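Local coordinates for arginine decarboxylase, A207R protein (Paramecium bursaria Chlorella virus 1, PDB 2NVA) that decarboxylates arginine to agmatine with the help of pyridoxal 5'-phosphate, as a dimer of the eukaryotic ornithine decarboxylase-like, TIM-barrel fold, at residues L217-D222 against G254-E259; S298-Q303 against P348-Y353. All coordinates share one frame; numbering follows the deposited sequence.

Both contacts touch the agmatine adduct of the cofactor, and their centres lie 12 Å apart. Contact 1 comes first along the chain and closes before contact 2 opens. It belongs to the parallel barrel, where the loop after strand 210-212 meets the short helix 255-258 that follows strand 248-251. Contact 2 lies beside the mixed sheet of the beta domain, where the loop after helix 292-295 meets the loop after strand 344-347. The two meet directly: Glu259 O lies 3.0 Å from Gly351 N, probably a hydrogen bond, and Arg255 packs on Tyr353. The cofactor phosphate is therefore held from both domains at their junction.

Contact 1 of 2, residues L217-D222 against G254-E259; sequences LHADID and GRFFAE. With PL2 ((4-{[(4-{[amino(imino)methyl]amino}butyl)amino]methyl}-5-hydroxy-6-methylpyridin-3-yl)methyl dihydrogen phosphate), chain I.
The phosphate-binding corner of the TIM barrel brings Leu217 and His218, in the loop after strand 210-212, against Arg255 and Phe256 at the start of the short helix after strand 248-251. Gly254 N gives PL2 OP1 a nearly straight hydrogen bond (3.0 Å, 167°), and Arg255 N, 2.8 Å from OP3, gives a second. The N-terminal end of helix 255-258, together with the preceding Gly254, thus meets the phosphate with backbone N-H groups; short as it is, the helix may favour the negative charge through its dipole. Arg255 adds its side chain. CG lies between the backbone N and carbonyl carbon (chi1 70°), which sets Arg255 CG 3.3 Å from Leu217 O, and the bend at chi3 turns Arg255 NE to OP2 at 2.9 Å. NH2 is held by a hydrogen bond to Ser179 OG and a salt bridge to Glu296.

Behind this grip, Arg255 CD lies over one face of the His218 ring, 3.7 Å from its centroid, a CH-pi contact set somewhat toward the rim; ring and guanidinium planes are 43° apart. Glu259 OE1 comes to the edge of the same imidazole, 3.4 Å from CD2. Ala219 makes the matching contact with Phe256, its CB lying over the phenyl face 3.9 Å from the centroid.

No direct hydrogen bond joins the two segments; two waters bridge them. One donates to Leu217 O at 2.8 Å and to PL2 OP1, and accepts from Phe256 N. Another accepts from Ala219 N and donates to Arg255 O and Glu259 OE1. Outside the pair, Leu217 packs on Met230 and Ile234 of helix 229-241, while Phe256 meets Trp34 edge-to-face and leans on Leu37, both of helix 24-37.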
loop_
_atom_site.group_PDB
_atom_site.type_symbol
_atom_site.label_atom_id
_atom_site.label_comp_id
_atom_site.label_asym_id
_atom_site.label_seq_id
_atom_site.Cartn_x
_atom_site.Cartn_y
_atom_site.Cartn_z
ATOM N N LEU A 217 11.167 5.317 18.890
ATOM C CA LEU A 217 12.501 5.925 18.921
ATOM C C LEU A 217 13.293 5.733 17.627
ATOM O O LEU A 217 13.272 4.647 17.018
ATOM C CB LEU A 217 13.313 5.382 20.101
ATOM C CG LEU A 217 12.742 5.578 21.500
ATOM C CD1 LEU A 217 13.653 4.862 22.493
ATOM C CD2 LEU A 217 12.621 7.047 21.865
ATOM N N HIS A 218 13.968 6.799 17.201
ATOM C CA HIS A 218 14.909 6.716 16.091
ATOM C C HIS A 218 16.315 6.480 16.612
ATOM O O HIS A 218 16.681 6.953 17.697
ATOM C CB HIS A 218 14.945 8.030 15.318
ATOM C CG HIS A 218 13.777 8.235 14.418
ATOM N ND1 HIS A 218 12.626 8.868 14.834
ATOM C CD2 HIS A 218 13.582 7.901 13.125
ATOM C CE1 HIS A 218 11.769 8.920 13.830
ATOM N NE2 HIS A 218 12.330 8.355 12.778
ATOM N N ALA A 219 17.114 5.783 15.818
ATOM C CA ALA A 219 18.542 5.743 16.059
ATOM C C ALA A 219 19.166 6.903 15.275
ATOM O O ALA A 219 19.672 6.705 14.178
ATOM C CB ALA A 219 19.113 4.401 15.613
ATOM N N ASP A 220 19.119 8.111 15.831
ATOM C CA ASP A 220 19.624 9.304 15.141
ATOM C C ASP A 220 21.140 9.417 15.289
ATOM O O ASP A 220 21.644 9.575 16.392
ATOM C CB ASP A 220 18.934 10.574 15.691
ATOM C CG ASP A 220 17.502 10.724 15.189
ATOM O OD1 ASP A 220 17.229 10.380 14.010
ATOM O OD2 ASP A 220 16.633 11.175 15.970
ATOM N N ILE A 221 21.852 9.356 14.171
ATOM C CA ILE A 221 23.306 9.346 14.168
ATOM C C ILE A 221 23.822 10.663 13.593
ATOM O O ILE A 221 23.419 11.065 12.500
ATOM C CB ILE A 221 23.816 8.186 13.288
ATOM C CG1 ILE A 221 23.366 6.843 13.898
ATOM C CG2 ILE A 221 25.372 8.247 13.133
ATOM C CD1 ILE A 221 23.269 5.739 12.878
ATOM N N ASP A 222 24.689 11.336 14.326
ATOM C CA ASP A 222 25.368 12.547 13.796
ATOM C C ASP A 222 26.889 12.358 13.858
ATOM O O ASP A 222 27.421 11.956 14.925
ATOM N N GLY A 254 10.852 -0.733 16.694
ATOM C CA GLY A 254 10.912 -1.259 15.336
ATOM C C GLY A 254 11.980 -0.502 14.574
ATOM O O GLY A 254 13.064 -1.035 14.296
ATOM N N ARG A 255 11.694 0.766 14.284
ATOM C CA ARG A 255 12.571 1.575 13.435
ATOM C C ARG A 255 13.977 1.822 14.012
ATOM O O ARG A 255 14.904 2.084 13.254
ATOM C CB ARG A 255 11.912 2.915 13.053
ATOM C CG ARG A 255 11.777 3.897 14.223
ATOM C CD ARG A 255 11.133 5.209 13.813
ATOM N NE ARG A 255 9.718 5.048 13.448
ATOM C CZ ARG A 255 9.234 5.223 12.216
ATOM N NH1 ARG A 255 10.043 5.550 11.203
ATOM N NH2 ARG A 255 7.934 5.050 11.979
ATOM N N PHE A 256 14.126 1.761 15.341
ATOM C CA PHE A 256 15.444 1.963 15.946
ATOM C C PHE A 256 16.477 1.014 15.337
ATOM O O PHE A 256 17.590 1.431 15.009
ATOM C CB PHE A 256 15.412 1.813 17.477
ATOM C CG PHE A 256 16.733 2.130 18.152
ATOM C CD1 PHE A 256 16.990 3.410 18.637
ATOM C CD2 PHE A 256 17.719 1.145 18.289
ATOM C CE1 PHE A 256 18.225 3.704 19.253
ATOM C CE2 PHE A 256 18.956 1.429 18.895
ATOM C CZ PHE A 256 19.201 2.707 19.378
ATOM N N PHE A 257 16.099 -0.250 15.177
ATOM C CA PHE A 257 17.001 -1.256 14.607
ATOM C C PHE A 257 16.894 -1.395 13.098
ATOM O O PHE A 257 17.892 -1.647 12.429
ATOM C CB PHE A 257 16.777 -2.618 15.270
ATOM C CG PHE A 257 17.059 -2.618 16.739
ATOM C CD1 PHE A 257 18.357 -2.424 17.209
ATOM C CD2 PHE A 257 16.039 -2.805 17.660
ATOM C CE1 PHE A 257 18.634 -2.408 18.577
ATOM C CE2 PHE A 257 16.304 -2.787 19.036
ATOM C CZ PHE A 257 17.613 -2.593 19.490
ATOM N N ALA A 258 15.679 -1.245 12.571
ATOM C CA ALA A 258 15.425 -1.547 11.154
ATOM C C ALA A 258 15.847 -0.427 10.208
ATOM O O ALA A 258 16.235 -0.696 9.069
ATOM C CB ALA A 258 13.957 -1.924 10.939
ATOM N N GLU A 259 15.764 0.826 10.655
ATOM C CA GLU A 259 16.002 1.948 9.719
ATOM C C GLU A 259 17.318 1.810 8.935
ATOM O O GLU A 259 17.319 1.845 7.700
ATOM C CB GLU A 259 15.950 3.299 10.433
ATOM C CG GLU A 259 16.228 4.496 9.500
ATOM C CD GLU A 259 16.080 5.854 10.177
ATOM O OE1 GLU A 259 15.643 5.919 11.349
ATOM O OE2 GLU A 259 16.392 6.884 9.524
HETATM N N1 PL2 I . 4.926 -1.640 19.116
HETATM C C2 PL2 I . 3.665 -1.498 18.675
HETATM C C2A PL2 I . 2.497 -2.141 19.449
HETATM C C3 PL2 I . 3.444 -0.757 17.506
HETATM O O3 PL2 I . 2.158 -0.614 17.089
HETATM C C4 PL2 I . 4.506 -0.159 16.797
HETATM C C4A PL2 I . 4.304 0.661 15.488
HETATM C C5 PL2 I . 5.797 -0.351 17.328
HETATM C C6 PL2 I . 5.970 -1.095 18.480
HETATM P P PL2 I . 8.514 2.082 15.917
HETATM N N PL2 I . 2.967 1.293 15.412
HETATM C CA PL2 I . 2.462 1.314 14.032
HETATM C CG PL2 I . 2.855 2.147 11.674
HETATM O OP2 PL2 I . 8.330 3.634 15.555
HETATM O OP3 PL2 I . 8.943 1.340 14.533
HETATM O OP1 PL2 I . 9.517 1.880 17.005
HETATM O OP4 PL2 I . 7.025 1.605 16.300
HETATM C C5M PL2 I . 7.030 0.262 16.634
HETATM C CB PL2 I . 3.439 2.040 13.084
HETATM C CD PL2 I . 3.816 2.907 10.729
HETATM N NE PL2 I . 3.197 2.861 9.385
HETATM C CZ PL2 I . 3.808 3.144 8.224
HETATM N NH2 PL2 I . 3.105 3.039 7.070
HETATM N NH1 PL2 I . 5.087 3.529 8.201
HETATM O O HOH W 1 12.069 2.314 17.843
HETATM O O HOH W 2 15.964 4.529 13.616
HETATM O O HOH W 3 17.633 8.215 12.072
#

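Contact 2 of 2, residues S298-Q303 against P348-Y353; sequences SVPTPQ and PSWGAY. With PL2 ((4-{[(4-{[amino(imino)methyl]amino}butyl)amino]methyl}-5-hydroxy-6-methylpyridin-3-yl)methyl dihydrogen phosphate), chain I.
Phosphate oxygen OP3 of PL2 is gripped by Tyr353 OH, which donates to it at 2.6 Å, and also by the backbone N of Arg255. The aliphatic chain of the agmatine part passes over one ring face of Tyr353, with PL2 CD above its centre, 4.0 Å from the plane. Further on, the guanidinium nitrogen NH1 of PL2 comes to 3.4 Å from Tyr353 CB. The torsion that holds Tyr353 CG anti to the carbonyl carbon (chi1 -56°) puts that CG 3.5 Å from the same PL2 NH1. Phe361 of the second subunit packs on this tyrosine, in keeping with a site that also takes Tyr287 and Asp325 from that subunit.

Away from the ligand, Trp350 and Pro348 share the packing between the segments. Ser298 OG approaches the indole at its edge, near the ring plane and 3.4 Å from CH2. Pro300 comes obliquely to the same six-membered end, its CB 3.8 Å from CZ3. At the other end of the indole, NE1 is satisfied by Gly289 O.

All this lies in the beta domain, where residues 298-303 run into strand 303-304 and residues 348-353 leave its antiparallel partner 344-347, so the segments meet at Pro348 and Trp350 and then part. Beside the strand pair, Gln303 crosses Pro348 at about a right angle, CG to CG 3.9 Å, and Pro348 CD sits 3.8 Å from Thr301 O. The ring of Pro300 also packs on Val293 of helix 292-295 and Phe347 of strand 344-347.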
loop_
_atom_site.group_PDB
_atom_site.type_symbol
_atom_site.label_atom_id
_atom_site.label_comp_id
_atom_site.label_asym_id
_atom_site.label_seq_id
_atom_site.Cartn_x
_atom_site.Cartn_y
_atom_site.Cartn_z
ATOM N N SER A 298 7.894 11.178 4.097
ATOM C CA SER A 298 9.305 11.115 3.762
ATOM C C SER A 298 9.605 11.901 2.486
ATOM O O SER A 298 8.863 11.835 1.518
ATOM C CB SER A 298 9.729 9.654 3.579
ATOM O OG SER A 298 11.060 9.572 3.095
ATOM N N VAL A 299 10.701 12.654 2.504
ATOM C CA VAL A 299 11.185 13.360 1.318
ATOM C C VAL A 299 12.653 12.945 1.148
ATOM O O VAL A 299 13.577 13.655 1.595
ATOM C CB VAL A 299 11.042 14.895 1.479
ATOM C CG1 VAL A 299 11.503 15.615 0.208
ATOM C CG2 VAL A 299 9.580 15.264 1.792
ATOM N N PRO A 300 12.872 11.771 0.544
ATOM C CA PRO A 300 14.214 11.199 0.538
ATOM C C PRO A 300 15.069 11.684 -0.632
ATOM O O PRO A 300 14.552 11.876 -1.730
ATOM C CB PRO A 300 13.946 9.705 0.423
ATOM C CG PRO A 300 12.647 9.597 -0.364
ATOM C CD PRO A 300 11.884 10.899 -0.132
ATOM N N THR A 301 16.358 11.892 -0.378
ATOM C CA THR A 301 17.316 12.255 -1.427
ATOM C C THR A 301 18.222 11.044 -1.734
ATOM O O THR A 301 18.811 10.457 -0.808
ATOM C CB THR A 301 18.189 13.463 -0.996
ATOM O OG1 THR A 301 17.347 14.586 -0.686
ATOM C CG2 THR A 301 19.188 13.866 -2.090
ATOM N N PRO A 302 18.333 10.667 -3.020
ATOM C CA PRO A 302 19.194 9.545 -3.388
ATOM C C PRO A 302 20.674 9.925 -3.462
ATOM O O PRO A 302 21.021 11.108 -3.610
ATOM C CB PRO A 302 18.694 9.176 -4.774
ATOM C CG PRO A 302 18.257 10.483 -5.362
ATOM C CD PRO A 302 17.641 11.232 -4.199
ATOM N N GLN A 303 21.519 8.897 -3.372
ATOM C CA GLN A 303 22.955 9.000 -3.623
ATOM C C GLN A 303 23.233 8.445 -5.018
ATOM O O GLN A 303 22.826 7.326 -5.325
ATOM C CB GLN A 303 23.706 8.160 -2.588
ATOM C CG GLN A 303 23.551 8.687 -1.166
ATOM C CD GLN A 303 24.402 9.905 -0.932
ATOM O OE1 GLN A 303 25.598 9.905 -1.232
ATOM N NE2 GLN A 303 23.804 10.956 -0.385
ATOM N N PRO A 348 19.716 5.902 1.275
ATOM C CA PRO A 348 20.269 5.451 2.553
ATOM C C PRO A 348 19.177 5.185 3.590
ATOM O O PRO A 348 18.104 5.757 3.485
ATOM C CB PRO A 348 21.139 6.637 3.013
ATOM C CG PRO A 348 21.352 7.485 1.784
ATOM C CD PRO A 348 20.110 7.291 0.947
ATOM N N SER A 349 19.480 4.336 4.577
ATOM C CA SER A 349 18.616 4.132 5.750
ATOM C C SER A 349 17.184 3.806 5.346
ATOM O O SER A 349 16.226 4.460 5.763
ATOM C CB SER A 349 18.684 5.342 6.698
ATOM O OG SER A 349 20.038 5.559 7.128
ATOM N N TRP A 350 17.064 2.769 4.520
ATOM C CA TRP A 350 15.772 2.429 3.927
ATOM C C TRP A 350 15.277 1.055 4.397
ATOM O O TRP A 350 14.801 0.247 3.594
ATOM C CB TRP A 350 15.824 2.519 2.386
ATOM C CG TRP A 350 14.515 3.002 1.848
ATOM C CD1 TRP A 350 13.571 2.279 1.172
ATOM C CD2 TRP A 350 13.983 4.313 2.006
ATOM N NE1 TRP A 350 12.477 3.076 0.883
ATOM C CE2 TRP A 350 12.712 4.331 1.384
ATOM C CE3 TRP A 350 14.465 5.490 2.619
ATOM C CZ2 TRP A 350 11.895 5.477 1.368
ATOM C CZ3 TRP A 350 13.661 6.642 2.585
ATOM C CH2 TRP A 350 12.391 6.621 1.962
ATOM N N GLY A 351 15.386 0.805 5.703
ATOM C CA GLY A 351 15.024 -0.489 6.250
ATOM C C GLY A 351 13.756 -0.536 7.103
ATOM O O GLY A 351 13.311 -1.617 7.464
ATOM N N ALA A 352 13.174 0.622 7.417
ATOM C CA ALA A 352 12.025 0.680 8.330
ATOM C C ALA A 352 10.730 1.012 7.599
ATOM O O ALA A 352 10.617 2.095 7.034
ATOM C CB ALA A 352 12.290 1.688 9.424
ATOM N N TYR A 353 9.776 0.063 7.611
ATOM C CA TYR A 353 8.471 0.230 6.958
ATOM C C TYR A 353 8.679 0.483 5.465
ATOM O O TYR A 353 8.066 1.388 4.890
ATOM C CB TYR A 353 7.656 1.366 7.619
ATOM C CG TYR A 353 7.478 1.132 9.101
ATOM C CD1 TYR A 353 6.648 0.103 9.558
ATOM C CD2 TYR A 353 8.150 1.908 10.036
ATOM C CE1 TYR A 353 6.489 -0.148 10.907
ATOM C CE2 TYR A 353 7.996 1.673 11.401
ATOM C CZ TYR A 353 7.167 0.630 11.825
ATOM O OH TYR A 353 7.005 0.375 13.167
HETATM N N1 PL2 I . 4.926 -1.640 19.116
HETATM C C2 PL2 I . 3.665 -1.498 18.675
HETATM C C2A PL2 I . 2.497 -2.141 19.449
HETATM C C3 PL2 I . 3.444 -0.757 17.506
HETATM O O3 PL2 I . 2.158 -0.614 17.089
HETATM C C4 PL2 I . 4.506 -0.159 16.797
HETATM C C4A PL2 I . 4.304 0.661 15.488
HETATM C C5 PL2 I . 5.797 -0.351 17.328
HETATM C C6 PL2 I . 5.970 -1.095 18.480
HETATM P P PL2 I . 8.514 2.082 15.917
HETATM N N PL2 I . 2.967 1.293 15.412
HETATM C CA PL2 I . 2.462 1.314 14.032
HETATM C CG PL2 I . 2.855 2.147 11.674
HETATM O OP2 PL2 I . 8.330 3.634 15.555
HETATM O OP3 PL2 I . 8.943 1.340 14.533
HETATM O OP1 PL2 I . 9.517 1.880 17.005
HETATM O OP4 PL2 I . 7.025 1.605 16.300
HETATM C C5M PL2 I . 7.030 0.262 16.634
HETATM C CB PL2 I . 3.439 2.040 13.084
HETATM C CD PL2 I . 3.816 2.907 10.729
HETATM N NE PL2 I . 3.197 2.861 9.385
HETATM C CZ PL2 I . 3.808 3.144 8.224
HETATM N NH2 PL2 I . 3.105 3.039 7.070
HETATM N NH1 PL2 I . 5.087 3.529 8.201
#